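Local coordinates for protein Drep2 (Drosophila melanogaster, PDB 4D2K) that probably takes part in apoptotic DNA fragmentation, through a CIDE domain of the ubiquitin-like class that binds copies of itself, at residues G8-K13 with E64-L69; L12-S17 with L75-Q80; K23-G28 with K38-V43; V51-D56 with N71-L76. All coordinates share one frame; numbering follows the deposited sequence.

Four contacts share one small ubiquitin-like sheet. Interactions 2 and 4 build it from within: strand 74-79 is the common member, pairing in parallel with 10-16 in interaction 2 and antiparallel with 49-53 in interaction 4, so main-chain hydrogen bonds carry both and leucines and valines fill in around them. Interaction 1 also uses strand 10-16, but joins it to the short helix 63-67 by side chains: an arginine on a carbonyl and a ring against a leucine, largely buried. Interaction 3 lies at the surface, where the lysine stems and apolar groups of strand 22-27 and of the end of helix 30-40 lie together without any hydrogen bond between the segments.

Interaction 1 of 4, residues G8-K13 with E64-L69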
loop_
_atom_site.group_PDB
_atom_site.type_symbol
_atom_site.label_atom_id
_atom_site.label_comp_id
_atom_site.label_asym_id
_atom_site.label_seq_id
_atom_site.Cartn_x
_atom_site.Cartn_y
_atom_site.Cartn_z
ATOM N N GLY A 8 6.732 -8.509 13.501
ATOM C CA GLY A 8 7.349 -7.201 13.600
ATOM C C GLY A 8 7.402 -6.373 12.325
ATOM O O GLY A 8 6.514 -6.463 11.478
ATOM N N LYS A 9 8.487 -5.630 12.141
ATOM C CA LYS A 9 8.598 -4.768 10.975
ATOM C C LYS A 9 8.954 -5.599 9.746
ATOM O O LYS A 9 9.827 -6.464 9.813
ATOM C CB LYS A 9 9.666 -3.692 11.209
ATOM C CG LYS A 9 9.481 -2.836 12.474
ATOM C CD LYS A 9 8.373 -1.803 12.390
ATOM C CE LYS A 9 8.273 -1.067 13.725
ATOM N NZ LYS A 9 7.396 0.134 13.694
ATOM N N ARG A 10 8.323 -5.311 8.614
ATOM C CA ARG A 10 8.570 -6.102 7.406
ATOM C C ARG A 10 8.666 -5.141 6.218
ATOM O O ARG A 10 7.999 -4.107 6.213
ATOM C CB ARG A 10 7.443 -7.135 7.196
ATOM C CG ARG A 10 6.104 -6.505 6.801
ATOM C CD ARG A 10 4.910 -7.440 6.930
ATOM N NE ARG A 10 4.621 -7.761 8.331
ATOM C CZ ARG A 10 3.825 -8.752 8.723
ATOM N NH1 ARG A 10 3.226 -9.511 7.819
ATOM N NH2 ARG A 10 3.617 -8.972 10.014
ATOM N N PRO A 11 9.446 -5.497 5.191
ATOM C CA PRO A 11 9.520 -4.656 3.989
ATOM C C PRO A 11 8.315 -4.922 3.114
ATOM O O PRO A 11 7.887 -6.074 3.048
ATOM C CB PRO A 11 10.800 -5.122 3.299
ATOM C CG PRO A 11 10.986 -6.543 3.774
ATOM C CD PRO A 11 10.400 -6.618 5.157
ATOM N N LEU A 12 7.751 -3.874 2.508
ATOM C CA LEU A 12 6.671 -3.989 1.532
ATOM C C LEU A 12 6.960 -2.961 0.445
ATOM O O LEU A 12 7.672 -1.980 0.714
ATOM C CB LEU A 12 5.300 -3.734 2.179
ATOM C CG LEU A 12 4.865 -4.720 3.276
ATOM C CD1 LEU A 12 3.576 -4.274 3.961
ATOM C CD2 LEU A 12 4.753 -6.136 2.724
ATOM N N LYS A 13 6.431 -3.169 -0.766
ATOM C CA LYS A 13 6.624 -2.203 -1.854
ATOM C C LYS A 13 5.316 -1.436 -2.112
ATOM O O LYS A 13 4.247 -2.032 -2.257
ATOM C CB LYS A 13 7.108 -2.904 -3.134
ATOM C CG LYS A 13 8.556 -3.490 -3.042
ATOM C CD LYS A 13 8.850 -4.448 -4.234
ATOM C CE LYS A 13 10.295 -5.020 -4.222
ATOM N NZ LYS A 13 10.558 -5.995 -5.346
ATOM N N GLU A 64 -5.620 -8.173 9.740
ATOM C CA GLU A 64 -5.608 -9.627 9.560
ATOM C C GLU A 64 -5.067 -10.016 8.159
ATOM O O GLU A 64 -4.074 -10.787 7.997
ATOM C CB GLU A 64 -7.024 -10.198 9.768
ATOM C CG GLU A 64 -7.593 -10.024 11.198
ATOM C CD GLU A 64 -8.189 -8.631 11.447
ATOM O OE1 GLU A 64 -8.884 -8.098 10.546
ATOM O OE2 GLU A 64 -7.930 -8.055 12.529
ATOM N N TYR A 65 -5.640 -9.388 7.141
ATOM C CA TYR A 65 -5.210 -9.702 5.795
ATOM C C TYR A 65 -3.799 -9.170 5.600
ATOM O O TYR A 65 -2.986 -9.803 4.955
ATOM C CB TYR A 65 -6.143 -9.109 4.746
ATOM C CG TYR A 65 -5.954 -9.773 3.404
ATOM C CD1 TYR A 65 -6.615 -10.971 3.102
ATOM C CD2 TYR A 65 -5.047 -9.272 2.476
ATOM C CE1 TYR A 65 -6.422 -11.625 1.884
ATOM C CE2 TYR A 65 -4.856 -9.911 1.239
ATOM C CZ TYR A 65 -5.549 -11.084 0.960
ATOM O OH TYR A 65 -5.342 -11.721 -0.229
ATOM N N PHE A 66 -3.534 -8.002 6.180
ATOM C CA PHE A 66 -2.230 -7.376 6.099
ATOM C C PHE A 66 -1.159 -8.328 6.620
ATOM O O PHE A 66 -0.115 -8.507 5.988
ATOM C CB PHE A 66 -2.201 -6.058 6.889
ATOM C CG PHE A 66 -0.810 -5.574 7.171
ATOM C CD1 PHE A 66 -0.156 -4.753 6.270
ATOM C CD2 PHE A 66 -0.136 -5.976 8.325
ATOM C CE1 PHE A 66 1.149 -4.331 6.506
ATOM C CE2 PHE A 66 1.165 -5.571 8.567
ATOM C CZ PHE A 66 1.814 -4.742 7.654
ATOM N N ARG A 67 -1.439 -8.974 7.747
ATOM C CA ARG A 67 -0.443 -9.844 8.358
ATOM C C ARG A 67 -0.220 -11.047 7.519
ATOM O O ARG A 67 0.850 -11.667 7.633
ATOM C CB ARG A 67 -0.839 -10.287 9.773
ATOM C CG ARG A 67 -0.683 -9.197 10.814
ATOM C CD ARG A 67 -0.872 -9.722 12.234
ATOM N NE ARG A 67 -2.281 -9.965 12.538
ATOM C CZ ARG A 67 -3.156 -8.995 12.803
ATOM N NH1 ARG A 67 -2.761 -7.730 12.788
ATOM N NH2 ARG A 67 -4.423 -9.282 13.079
ATOM N N THR A 68 -1.160 -11.359 6.614
ATOM C CA THR A 68 -0.831 -12.509 5.739
ATOM C C THR A 68 0.129 -12.180 4.586
ATOM O O THR A 68 0.532 -13.077 3.857
ATOM C CB THR A 68 -2.060 -13.125 5.086
ATOM O OG1 THR A 68 -2.507 -12.308 3.986
ATOM C CG2 THR A 68 -3.140 -13.377 6.131
ATOM N N LEU A 69 0.431 -10.900 4.358
ATOM C CA LEU A 69 1.279 -10.497 3.218
ATOM C C LEU A 69 2.754 -10.910 3.341
ATOM O O LEU A 69 3.380 -10.642 4.360
ATOM C CB LEU A 69 1.230 -8.970 3.033
ATOM C CG LEU A 69 -0.139 -8.382 2.725
ATOM C CD1 LEU A 69 -0.061 -6.863 2.525
ATOM C CD2 LEU A 69 -0.755 -9.090 1.509
#
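Arg10 extends from strand 10-16 to the short helix 63-67, and its NH1 donates to Arg67 O at 3.2 Å. The oxygen lies nearly in the guanidinium plane, yet NH1 stands above the carbonyl plane of Arg67 and the N-H...O angle is 148°, so the bond is somewhat bent. Leu69 O is near the same edge, 3.6 Å from Arg10 NH1, and its partial charge probably helps to hold the cation. Over one guanidinium face comes the tip of the Phe66 ring, with CE2 4.1 Å from Arg10 CZ; the planes are 40° apart, short of a flat stack. The same ring meets Leu12 obliquely, CD1 of Leu12 lying 3.5 Å from CE1 of Phe66.

Arg10 gets there with CG in the crowded position between backbone N and carbonyl carbon (chi1 70°) and a bend at chi3. Phe66 swings its ring toward the strand by holding CG anti to its backbone N. Around the Arg67 carbonyl the backbone is held by local bonds: Leu69 N bonds to Phe66 O, and Tyr65 O accepts from both Thr68 N and Thr68 OG1, the hydroxyl lying on a carbonyl lone pair. Farther out, Phe66 also touches Val27 of strand 22-27 and Phe30 and Leu33 of helix 30-40, while Leu69 packs on Leu75 of strand 74-79.

Interaction 2 of 4, residues L12-S17 with L75-Q80; sequences LKIWDS and LLLLRQ
Strands 12-16 and 75-79 run in parallel with a marked twist, their segment axes 4.5 Å apart at closest and 40° from each other in direction. Three main-chain bonds zigzag between them: Leu75 N gives to Lys13 O at 2.8 Å, Trp15 N to Leu75 O at 2.9 Å, and Leu77 N to Trp15 O at 3.0 Å. The first of these is close to straight, at 164°. Trp15 O also takes a CA-H...O contact from Leu76 CA, 3.1 Å away.

This is the centre of the ubiquitin-like sheet, where the first and last strands of the domain lie side by side, flanked by 22-27 and 49-53. On the face carrying Ile14, Leu75 and Leu77, Ile14 holds CG1 anti to its backbone N (chi1 -172°) and turns CD1 across to the neighbouring strand, where it sits 3.9 Å from Leu77 CB and nearly as close to Leu75 CB. Asp16, on this same face, turns its carboxylate back to its own chain, OD2 accepting from Val21 N and OD1 from Asn20 N. The face of Trp15 and Leu76 is built differently. Trp15 makes its close contact through CB, 3.7 Å from Leu76 CD2, while its indole leads off to Val74 and a cation-pi contact with Arg22. As the strands separate, Ser17 CB still meets Leu78 CD2, at 3.6 Å.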
loop_
_atom_site.group_PDB
_atom_site.type_symbol
_atom_site.label_atom_id
_atom_site.label_comp_id
_atom_site.label_asym_id
_atom_site.label_seq_id
_atom_site.Cartn_x
_atom_site.Cartn_y
_atom_site.Cartn_z
ATOM N N LEU A 12 7.751 -3.874 2.508
ATOM C CA LEU A 12 6.671 -3.989 1.532
ATOM C C LEU A 12 6.960 -2.961 0.445
ATOM O O LEU A 12 7.672 -1.980 0.714
ATOM C CB LEU A 12 5.300 -3.734 2.179
ATOM C CG LEU A 12 4.865 -4.720 3.276
ATOM C CD1 LEU A 12 3.576 -4.274 3.961
ATOM C CD2 LEU A 12 4.753 -6.136 2.724
ATOM N N LYS A 13 6.431 -3.169 -0.766
ATOM C CA LYS A 13 6.624 -2.203 -1.854
ATOM C C LYS A 13 5.316 -1.436 -2.112
ATOM O O LYS A 13 4.247 -2.032 -2.257
ATOM C CB LYS A 13 7.108 -2.904 -3.134
ATOM C CG LYS A 13 8.556 -3.490 -3.042
ATOM C CD LYS A 13 8.850 -4.448 -4.234
ATOM C CE LYS A 13 10.295 -5.020 -4.222
ATOM N NZ LYS A 13 10.558 -5.995 -5.346
ATOM N N ILE A 14 5.398 -0.117 -2.210
ATOM C CA ILE A 14 4.201 0.675 -2.353
ATOM C C ILE A 14 4.375 1.569 -3.572
ATOM O O ILE A 14 5.280 2.401 -3.661
ATOM C CB ILE A 14 3.873 1.482 -1.055
ATOM C CG1 ILE A 14 2.506 2.156 -1.165
ATOM C CG2 ILE A 14 4.921 2.538 -0.754
ATOM C CD1 ILE A 14 1.333 1.220 -0.926
ATOM N N TRP A 15 3.536 1.306 -4.566
ATOM C CA TRP A 15 3.616 2.002 -5.834
ATOM C C TRP A 15 2.342 2.828 -6.049
ATOM O O TRP A 15 1.266 2.473 -5.542
ATOM C CB TRP A 15 3.768 0.989 -6.966
ATOM C CG TRP A 15 4.993 0.131 -6.920
ATOM C CD1 TRP A 15 5.962 0.139 -5.972
ATOM C CD2 TRP A 15 5.355 -0.890 -7.858
ATOM N NE1 TRP A 15 6.920 -0.798 -6.267
ATOM C CE2 TRP A 15 6.568 -1.444 -7.420
ATOM C CE3 TRP A 15 4.769 -1.390 -9.022
ATOM C CZ2 TRP A 15 7.218 -2.479 -8.118
ATOM C CZ3 TRP A 15 5.414 -2.427 -9.708
ATOM C CH2 TRP A 15 6.618 -2.954 -9.252
ATOM N N ASP A 16 2.416 3.858 -6.892
ATOM C CA ASP A 16 1.222 4.669 -7.108
ATOM C C ASP A 16 0.334 3.924 -8.090
ATOM O O ASP A 16 0.742 2.880 -8.614
ATOM C CB ASP A 16 1.569 6.088 -7.579
ATOM C CG ASP A 16 2.254 6.130 -8.936
ATOM O OD1 ASP A 16 2.054 5.253 -9.801
ATOM O OD2 ASP A 16 3.048 7.058 -9.124
ATOM N N SER A 17 -0.877 4.435 -8.292
ATOM C CA SER A 17 -1.889 3.805 -9.146
ATOM C C SER A 17 -1.379 3.507 -10.546
ATOM O O SER A 17 -1.778 2.520 -11.134
ATOM C CB SER A 17 -3.156 4.655 -9.209
ATOM O OG SER A 17 -2.904 5.941 -9.743
ATOM N N LEU A 75 2.223 -3.487 -3.496
ATOM C CA LEU A 75 0.914 -2.898 -3.230
ATOM C C LEU A 75 0.767 -1.578 -3.992
ATOM O O LEU A 75 1.758 -0.911 -4.267
ATOM C CB LEU A 75 0.724 -2.654 -1.728
ATOM C CG LEU A 75 0.814 -3.849 -0.777
ATOM C CD1 LEU A 75 0.769 -3.405 0.695
ATOM C CD2 LEU A 75 -0.311 -4.845 -1.087
ATOM N N LEU A 76 -0.455 -1.214 -4.366
ATOM C CA LEU A 76 -0.695 0.104 -4.942
ATOM C C LEU A 76 -1.496 0.909 -3.942
ATOM O O LEU A 76 -2.423 0.408 -3.299
ATOM C CB LEU A 76 -1.455 0.035 -6.277
ATOM C CG LEU A 76 -0.954 -0.856 -7.417
ATOM C CD1 LEU A 76 -1.768 -0.595 -8.676
ATOM C CD2 LEU A 76 0.531 -0.672 -7.688
ATOM N N LEU A 77 -1.148 2.177 -3.837
ATOM C CA LEU A 77 -1.931 3.085 -3.048
ATOM C C LEU A 77 -2.824 3.835 -4.038
ATOM O O LEU A 77 -2.327 4.412 -4.982
ATOM C CB LEU A 77 -1.015 4.018 -2.262
ATOM C CG LEU A 77 -1.549 4.845 -1.104
ATOM C CD1 LEU A 77 -0.404 5.179 -0.178
ATOM C CD2 LEU A 77 -2.141 6.117 -1.642
ATOM N N LEU A 78 -4.133 3.790 -3.835
ATOM C CA LEU A 78 -5.098 4.486 -4.692
ATOM C C LEU A 78 -5.703 5.654 -3.950
ATOM O O LEU A 78 -6.233 5.485 -2.844
ATOM C CB LEU A 78 -6.240 3.554 -5.117
ATOM C CG LEU A 78 -5.846 2.237 -5.778
ATOM C CD1 LEU A 78 -7.073 1.404 -6.096
ATOM C CD2 LEU A 78 -5.024 2.498 -7.020
ATOM N N ARG A 79 -5.619 6.838 -4.532
ATOM C CA ARG A 79 -6.293 7.996 -3.952
ATOM C C ARG A 79 -7.377 8.510 -4.894
ATOM O O ARG A 79 -7.429 8.116 -6.063
ATOM C CB ARG A 79 -5.289 9.102 -3.640
ATOM C CG ARG A 79 -4.193 9.259 -4.694
ATOM C CD ARG A 79 -3.168 10.306 -4.289
ATOM N NE ARG A 79 -3.815 11.502 -3.758
ATOM C CZ ARG A 79 -3.188 12.650 -3.526
ATOM N NH1 ARG A 79 -1.897 12.765 -3.801
ATOM N NH2 ARG A 79 -3.854 13.688 -3.038
ATOM N N GLN A 80 -8.249 9.364 -4.368
ATOM C CA GLN A 80 -9.193 10.147 -5.174
ATOM C C GLN A 80 -9.765 9.495 -6.425
ATOM O O GLN A 80 -9.522 9.993 -7.531
ATOM C CB GLN A 80 -8.512 11.442 -5.641
ATOM C CG GLN A 80 -8.301 12.526 -4.595
ATOM C CD GLN A 80 -7.739 13.788 -5.221
ATOM O OE1 GLN A 80 -7.169 13.747 -6.320
ATOM N NE2 GLN A 80 -7.908 14.917 -4.539
#

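Interaction 3 of 4, residues K23-G28 with K38-V43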
loop_
_atom_site.group_PDB
_atom_site.type_symbol
_atom_site.label_atom_id
_atom_site.label_comp_id
_atom_site.label_asym_id
_atom_site.label_seq_id
_atom_site.Cartn_x
_atom_site.Cartn_y
_atom_site.Cartn_z
ATOM N N LYS A 23 8.066 2.875 -4.277
ATOM C CA LYS A 23 8.753 3.125 -3.014
ATOM C C LYS A 23 8.835 1.864 -2.156
ATOM O O LYS A 23 8.051 0.939 -2.312
ATOM C CB LYS A 23 8.024 4.213 -2.213
ATOM C CG LYS A 23 7.895 5.552 -2.935
ATOM C CD LYS A 23 9.217 6.261 -2.978
ATOM C CE LYS A 23 9.096 7.615 -3.606
ATOM N NZ LYS A 23 10.149 8.496 -3.106
ATOM N N GLY A 24 9.758 1.849 -1.209
ATOM C CA GLY A 24 9.879 0.710 -0.331
ATOM C C GLY A 24 9.609 1.219 1.065
ATOM O O GLY A 24 10.077 2.297 1.434
ATOM N N VAL A 25 8.850 0.451 1.844
ATOM C CA VAL A 25 8.553 0.851 3.204
ATOM C C VAL A 25 8.806 -0.322 4.088
ATOM O O VAL A 25 8.790 -1.470 3.639
ATOM C CB VAL A 25 7.080 1.325 3.380
ATOM C CG1 VAL A 25 6.790 2.559 2.528
ATOM C CG2 VAL A 25 6.103 0.172 3.077
ATOM N N VAL A 26 9.003 -0.038 5.366
ATOM C CA VAL A 26 9.183 -1.079 6.355
ATOM C C VAL A 26 8.237 -0.801 7.498
ATOM O O VAL A 26 8.382 0.207 8.179
ATOM C CB VAL A 26 10.630 -1.143 6.872
ATOM C CG1 VAL A 26 10.761 -2.260 7.920
ATOM C CG2 VAL A 26 11.588 -1.375 5.727
ATOM N N VAL A 27 7.270 -1.697 7.708
ATOM C CA VAL A 27 6.163 -1.431 8.629
ATOM C C VAL A 27 5.723 -2.682 9.386
ATOM O O VAL A 27 5.868 -3.812 8.893
ATOM C CB VAL A 27 4.929 -0.849 7.888
ATOM C CG1 VAL A 27 5.248 0.544 7.280
ATOM C CG2 VAL A 27 4.460 -1.816 6.816
ATOM N N GLY A 28 5.181 -2.472 10.588
ATOM C CA GLY A 28 4.703 -3.563 11.421
ATOM C C GLY A 28 3.209 -3.800 11.390
ATOM O O GLY A 28 2.757 -4.898 11.708
ATOM N N LYS A 38 1.363 6.775 2.575
ATOM C CA LYS A 38 0.990 8.128 2.191
ATOM C C LYS A 38 2.190 9.076 2.231
ATOM O O LYS A 38 2.388 9.839 1.277
ATOM C CB LYS A 38 -0.165 8.650 3.060
ATOM C CG LYS A 38 -1.503 7.951 2.754
ATOM C CD LYS A 38 -2.687 8.570 3.495
ATOM C CE LYS A 38 -2.897 7.951 4.870
ATOM N NZ LYS A 38 -4.199 8.397 5.476
ATOM N N ASP A 39 2.997 9.028 3.299
ATOM C CA ASP A 39 4.212 9.851 3.328
ATOM C C ASP A 39 5.136 9.609 2.123
ATOM O O ASP A 39 5.621 10.540 1.502
ATOM C CB ASP A 39 5.015 9.624 4.610
ATOM C CG ASP A 39 6.321 10.420 4.618
ATOM O OD1 ASP A 39 6.254 11.662 4.620
ATOM O OD2 ASP A 39 7.416 9.811 4.591
ATOM N N LYS A 40 5.422 8.352 1.820
ATOM C CA LYS A 40 6.365 8.051 0.754
ATOM C C LYS A 40 5.796 8.426 -0.622
ATOM O O LYS A 40 6.543 8.725 -1.568
ATOM C CB LYS A 40 6.736 6.563 0.799
ATOM C CG LYS A 40 7.702 6.175 1.934
ATOM C CD LYS A 40 9.143 6.313 1.503
ATOM C CE LYS A 40 10.098 5.449 2.342
ATOM N NZ LYS A 40 9.915 5.586 3.813
ATOM N N LEU A 41 4.473 8.429 -0.751
ATOM C CA LEU A 41 3.920 8.816 -2.039
ATOM C C LEU A 41 3.501 10.289 -2.055
ATOM O O LEU A 41 2.918 10.747 -3.021
ATOM C CB LEU A 41 2.753 7.908 -2.427
ATOM C CG LEU A 41 3.180 6.702 -3.289
ATOM C CD1 LEU A 41 4.287 5.928 -2.634
ATOM C CD2 LEU A 41 2.002 5.770 -3.553
ATOM N N GLY A 42 3.828 11.033 -1.002
ATOM C CA GLY A 42 3.567 12.466 -0.967
ATOM C C GLY A 42 2.085 12.817 -0.869
ATOM O O GLY A 42 1.639 13.877 -1.316
ATOM N N VAL A 43 1.341 11.941 -0.208
ATOM C CA VAL A 43 -0.079 12.117 0.029
ATOM C C VAL A 43 -0.269 12.754 1.408
ATOM O O VAL A 43 0.316 12.287 2.393
ATOM C CB VAL A 43 -0.822 10.750 -0.014
ATOM C CG1 VAL A 43 -2.314 10.905 0.301
ATOM C CG2 VAL A 43 -0.597 10.043 -1.361
#
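Apolar contact comes first here, because the two lysines that dominate it work chiefly through their carbon stems. Lys23 CB and Lys40 CB face each other at 4.0 Å. From there Lys23 runs past Leu41 in the opposite direction, and its CG comes to 3.6 Å from Leu41 CD1. Lys40 likewise slides past Val25 in the opposite direction, with its CG 3.8 Å from Val25 CG1. Both stems are kinked at chi2 (-73° in Lys23, -89° in Lys40), and these bends curl each stem round one carbonyl oxygen of the partner, Lys40 bending again at chi4.

No hydrogen bond crosses between the segments; the nearest approaches to oxygen are made by carbon. Lys40 CE rests 3.3 Å from Gly24 O, and Lys23 CE lies 3.5 Å from Lys40 O. In each case it is the carbon next to the ammonium, which should carry part of its positive charge. Lys23, beside the C-terminal end of helix 30-40, would be expected to interact favourably with the partial negative charge there.

Hydrogen bonds within 38-43 fix the shape of that end. Val43 N returns to Lys38 O at 2.8 Å and Gly42 N to Asp39 O at 3.1 Å, with Gly42 at positive phi. Inward from the lysines, Val25 and Leu41 both touch Ile14 of strand 10-16, and Leu41 also reaches Leu77. The pair of bonds closing on Gly42 is a Schellman motif, ending the helix that follows the first beta hairpin and packs across the sheet, as in ubiquitin-like folds.

Interaction 4 of 4, residues V51-D56 with N71-L76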
loop_
_atom_site.group_PDB
_atom_site.type_symbol
_atom_site.label_atom_id
_atom_site.label_comp_id
_atom_site.label_asym_id
_atom_site.label_seq_id
_atom_site.Cartn_x
_atom_site.Cartn_y
_atom_site.Cartn_z
ATOM N N VAL A 51 -5.670 0.671 -0.319
ATOM C CA VAL A 51 -4.468 -0.087 -0.644
ATOM C C VAL A 51 -4.887 -1.375 -1.325
ATOM O O VAL A 51 -5.767 -2.071 -0.834
ATOM C CB VAL A 51 -3.621 -0.382 0.614
ATOM C CG1 VAL A 51 -2.437 -1.261 0.257
ATOM C CG2 VAL A 51 -3.148 0.929 1.250
ATOM N N VAL A 52 -4.291 -1.695 -2.462
ATOM C CA VAL A 52 -4.682 -2.918 -3.134
ATOM C C VAL A 52 -3.455 -3.698 -3.547
ATOM O O VAL A 52 -2.373 -3.138 -3.667
ATOM C CB VAL A 52 -5.569 -2.645 -4.407
ATOM C CG1 VAL A 52 -6.849 -1.906 -4.046
ATOM C CG2 VAL A 52 -4.781 -1.872 -5.471
ATOM N N LEU A 53 -3.626 -4.993 -3.784
ATOM C CA LEU A 53 -2.543 -5.802 -4.317
ATOM C C LEU A 53 -2.256 -5.347 -5.741
ATOM O O LEU A 53 -3.178 -5.053 -6.508
ATOM C CB LEU A 53 -2.922 -7.281 -4.309
ATOM C CG LEU A 53 -3.076 -7.996 -2.968
ATOM C CD1 LEU A 53 -3.407 -9.457 -3.232
ATOM C CD2 LEU A 53 -1.788 -7.891 -2.173
ATOM N N GLU A 54 -0.985 -5.287 -6.099
ATOM C CA GLU A 54 -0.640 -4.900 -7.449
ATOM C C GLU A 54 -1.092 -5.965 -8.447
ATOM O O GLU A 54 -1.422 -5.651 -9.585
ATOM C CB GLU A 54 0.869 -4.638 -7.583
ATOM C CG GLU A 54 1.265 -4.017 -8.944
ATOM C CD GLU A 54 1.352 -5.042 -10.055
ATOM O OE1 GLU A 54 1.652 -6.217 -9.752
ATOM O OE2 GLU A 54 1.110 -4.690 -11.227
ATOM N N CYS A 55 -1.048 -7.227 -8.050
ATOM C CA CYS A 55 -1.295 -8.291 -9.014
ATOM C C CYS A 55 -2.758 -8.379 -9.490
ATOM O O CYS A 55 -2.992 -8.686 -10.651
ATOM C CB CYS A 55 -0.855 -9.651 -8.451
ATOM S SG CYS A 55 -1.751 -10.173 -6.981
ATOM N N ASP A 56 -3.734 -8.138 -8.616
ATOM C CA ASP A 56 -5.131 -8.347 -9.035
ATOM C C ASP A 56 -6.187 -7.372 -8.455
ATOM O O ASP A 56 -7.382 -7.629 -8.540
ATOM C CB ASP A 56 -5.534 -9.824 -8.766
ATOM C CG ASP A 56 -5.743 -10.157 -7.282
ATOM O OD1 ASP A 56 -5.667 -9.275 -6.403
ATOM O OD2 ASP A 56 -6.018 -11.344 -6.994
ATOM N N ASN A 71 6.827 -10.634 2.652
ATOM C CA ASN A 71 7.808 -9.558 2.506
ATOM C C ASN A 71 7.891 -9.092 1.069
ATOM O O ASN A 71 7.933 -9.923 0.162
ATOM C CB ASN A 71 9.208 -10.011 2.909
ATOM C CG ASN A 71 9.383 -10.139 4.398
ATOM O OD1 ASN A 71 8.454 -9.931 5.174
ATOM N ND2 ASN A 71 10.605 -10.449 4.811
ATOM N N ASN A 72 7.932 -7.777 0.879
ATOM C CA ASN A 72 8.077 -7.178 -0.433
ATOM C C ASN A 72 6.976 -7.542 -1.438
ATOM O O ASN A 72 7.181 -7.478 -2.650
ATOM C CB ASN A 72 9.459 -7.505 -1.001
ATOM C CG ASN A 72 10.537 -6.581 -0.449
ATOM O OD1 ASN A 72 10.372 -5.353 -0.458
ATOM N ND2 ASN A 72 11.641 -7.153 0.024
ATOM N N THR A 73 5.807 -7.896 -0.912
ATOM C CA THR A 73 4.580 -7.875 -1.702
ATOM C C THR A 73 4.408 -6.461 -2.278
ATOM O O THR A 73 4.595 -5.468 -1.555
ATOM C CB THR A 73 3.330 -8.244 -0.856
ATOM O OG1 THR A 73 3.450 -9.585 -0.372
ATOM C CG2 THR A 73 2.059 -8.116 -1.667
ATOM N N VAL A 74 4.102 -6.386 -3.574
ATOM C CA VAL A 74 3.873 -5.104 -4.248
ATOM C C VAL A 74 2.414 -4.656 -4.091
ATOM O O VAL A 74 1.497 -5.367 -4.485
ATOM C CB VAL A 74 4.214 -5.178 -5.751
ATOM C CG1 VAL A 74 4.121 -3.781 -6.390
ATOM C CG2 VAL A 74 5.592 -5.774 -5.954
ATOM N N LEU A 75 2.223 -3.487 -3.496
ATOM C CA LEU A 75 0.914 -2.898 -3.230
ATOM C C LEU A 75 0.767 -1.578 -3.992
ATOM O O LEU A 75 1.758 -0.911 -4.267
ATOM C CB LEU A 75 0.724 -2.654 -1.728
ATOM C CG LEU A 75 0.814 -3.849 -0.777
ATOM C CD1 LEU A 75 0.769 -3.405 0.695
ATOM C CD2 LEU A 75 -0.311 -4.845 -1.087
ATOM N N LEU A 76 -0.455 -1.214 -4.366
ATOM C CA LEU A 76 -0.695 0.104 -4.942
ATOM C C LEU A 76 -1.496 0.909 -3.942
ATOM O O LEU A 76 -2.423 0.408 -3.299
ATOM C CB LEU A 76 -1.455 0.035 -6.277
ATOM C CG LEU A 76 -0.954 -0.856 -7.417
ATOM C CD1 LEU A 76 -1.768 -0.595 -8.676
ATOM C CD2 LEU A 76 0.531 -0.672 -7.688
HETATM O O HOH W 1 0.745 -7.622 -5.895
#
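Within the mixed sheet of this ubiquitin-like fold, strands 51-53 and 74-76 pair antiparallel but strongly twisted, with 137° between the N-to-C directions of these short strands. Val52 and Leu76 form the hydrogen-bonded pair: Val52 N to Leu76 O is 2.9 Å and Leu76 N to Val52 O 2.8 Å. Their side chains cross obliquely on one face of the sheet, Val52 CG2 sitting against Leu76 CB. At the next pair, Leu53 and Leu75, the side chains diverge at their base, yet the end of Leu53 comes back. Its CD2 meets the notch between two methyls, Leu75 CD2 at 3.6 Å and Thr73 CG2 slightly farther. The fork of Leu75 thus has one prong against Leu53 and the other, CD1, 3.9 Å from Val51 CG1.

Glu54 supplies another bump. With CG anti to its backbone N (chi1 -171°), its stem lies alongside Val74, Glu54 CB being 3.6 Å from Val74 CG1. The Glu54 and Leu76 side chains cross obliquely, Glu54 CG against Leu76 CD2. The chain then bends at chi2 and carries the carboxylate away to a salt bridge with Arg19. Glu54 N donates to Val74 O at 3.0 Å, from above the carbonyl plane. A water bridges the same corner, accepting from Cys55 N and donating to Val74 O, 2.8 Å from each.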